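Local coordinates for protein alanine racemase, biosynthetic (Pseudomonas aeruginosa PAO1, PDB 6A2F) that belongs to the fold-type III alanine racemases, two-domain enzymes that pair a TIM-barrel domain with a beta-rich C-terminal domain and use a covalently bound pyridoxal phosphate cofactor, at residues V287-G291 and R292-L296. Numbering follows the deposited sequence.
Sequences VLVGG and RRAIL
Val287 and Ala294 face each other as a hydrogen-bonded pair in a two-residue beta hairpin of the C-terminal beta domain, closed by a type I' turn from Val289 to Arg292. The compact part is the face carrying Val287, Val289 and Ala294. The Ala294 methyl packs against a methyl of each valine, its CB 4.2 Å from Val287 CG1 and 4.3 Å from Val289 CG2, while Val321 and Val307 of the flanking strands close on Val287. Two backbone bonds join Val287 and Ala294, Val287 N to Ala294 O (2.7 Å) and Ala294 N to Val287 O (2.8 Å). Leu288 lies on the other face; with CG anti to its carbonyl carbon (chi1 -65°), it lays CD2 alongside the Arg293 backbone, 3.8 Å from Arg293 CA. Arg293 reaches on from that face to a salt bridge with Glu332.

The turn end is open to solvent. Gly290 and Gly291 both take positive phi, which glycine accommodates easily, and the Arg292 chain bends at chi2 and chi3 as it leaves the hairpin. The two bonds closing the turn differ: Val289 N points almost straight at Arg292 O (N-H...O 168°), whereas Arg292 N, 2.9 Å from Val289 O, sits well above that carbonyl's plane.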
loop_
_atom_site.group_PDB
_atom_site.type_symbol
_atom_site.label_atom_id
_atom_site.label_comp_id
_atom_site.label_asym_id
_atom_site.label_seq_id
_atom_site.Cartn_x
_atom_site.Cartn_y
_atom_site.Cartn_z
ATOM N N VAL A 287 8.158 -0.366 17.878
ATOM C CA VAL A 287 8.808 0.719 17.155
ATOM C C VAL A 287 10.101 1.112 17.886
ATOM O O VAL A 287 10.262 0.815 19.076
ATOM C CB VAL A 287 7.851 1.923 16.982
ATOM C CG1 VAL A 287 8.017 2.937 18.107
ATOM C CG2 VAL A 287 8.057 2.578 15.629
ATOM N N LEU A 288 11.027 1.753 17.179
ATOM C CA LEU A 288 12.223 2.300 17.821
ATOM C C LEU A 288 12.186 3.826 17.867
ATOM O O LEU A 288 11.948 4.480 16.852
ATOM C CB LEU A 288 13.505 1.828 17.128
ATOM C CG LEU A 288 13.894 0.346 17.130
ATOM C CD1 LEU A 288 15.351 0.200 16.718
ATOM C CD2 LEU A 288 13.662 -0.318 18.483
ATOM N N VAL A 289 12.412 4.381 19.056
ATOM C CA VAL A 289 12.538 5.827 19.235
ATOM C C VAL A 289 13.923 6.106 19.807
ATOM O O VAL A 289 14.234 5.702 20.929
ATOM C CB VAL A 289 11.433 6.401 20.157
ATOM C CG1 VAL A 289 11.551 7.918 20.269
ATOM C CG2 VAL A 289 10.046 6.012 19.651
ATOM N N GLY A 290 14.757 6.777 19.020
ATOM C CA GLY A 290 16.153 7.013 19.387
ATOM C C GLY A 290 16.927 5.721 19.576
ATOM O O GLY A 290 17.812 5.635 20.431
ATOM N N GLY A 291 16.580 4.714 18.777
ATOM C CA GLY A 291 17.151 3.377 18.900
ATOM C C GLY A 291 16.523 2.538 19.999
ATOM O O GLY A 291 16.852 1.361 20.144
ATOM N N ARG A 292 15.613 3.130 20.771
ATOM C CA ARG A 292 15.041 2.454 21.939
ATOM C C ARG A 292 13.649 1.883 21.663
ATOM O O ARG A 292 12.817 2.521 21.017
ATOM C CB ARG A 292 15.000 3.398 23.147
ATOM C CG ARG A 292 16.353 3.974 23.564
ATOM C CD ARG A 292 17.140 3.043 24.479
ATOM N NE ARG A 292 16.366 2.615 25.649
ATOM C CZ ARG A 292 16.186 3.334 26.760
ATOM N NH1 ARG A 292 16.720 4.547 26.887
ATOM N NH2 ARG A 292 15.460 2.838 27.754
ATOM N N ARG A 293 13.405 0.679 22.166
ATOM C CA ARG A 293 12.151 -0.030 21.918
ATOM C C ARG A 293 10.952 0.637 22.601
ATOM O O ARG A 293 11.025 1.026 23.771
ATOM C CB ARG A 293 12.287 -1.493 22.346
ATOM C CG ARG A 293 11.288 -2.440 21.706
ATOM C CD ARG A 293 11.652 -3.892 21.988
ATOM N NE ARG A 293 12.408 -4.516 20.900
ATOM C CZ ARG A 293 11.859 -5.179 19.881
ATOM N NH1 ARG A 293 12.631 -5.718 18.947
ATOM N NH2 ARG A 293 10.540 -5.305 19.791
ATOM N N ALA A 294 9.863 0.777 21.846
ATOM C CA ALA A 294 8.608 1.355 22.333
ATOM C C ALA A 294 7.445 0.796 21.515
ATOM O O ALA A 294 7.663 0.151 20.487
ATOM C CB ALA A 294 8.644 2.873 22.249
ATOM N N ILE A 295 6.216 1.043 21.961
ATOM C CA ILE A 295 5.036 0.451 21.322
ATOM C C ILE A 295 4.000 1.475 20.846
ATOM O O ILE A 295 3.951 2.603 21.337
ATOM C CB ILE A 295 4.373 -0.625 22.220
ATOM C CG1 ILE A 295 3.957 -0.034 23.578
ATOM C CG2 ILE A 295 5.299 -1.832 22.371
ATOM C CD1 ILE A 295 3.210 -0.996 24.483
ATOM N N LEU A 296 3.182 1.065 19.880
ATOM C CA LEU A 296 2.143 1.923 19.311
ATOM C C LEU A 296 0.997 2.163 20.280
ATOM O O LEU A 296 0.683 1.312 21.115
ATOM C CB LEU A 296 1.580 1.322 18.017
ATOM C CG LEU A 296 2.406 1.227 16.732
ATOM C CD1 LEU A 296 1.471 1.034 15.548
ATOM C CD2 LEU A 296 3.273 2.450 16.502
#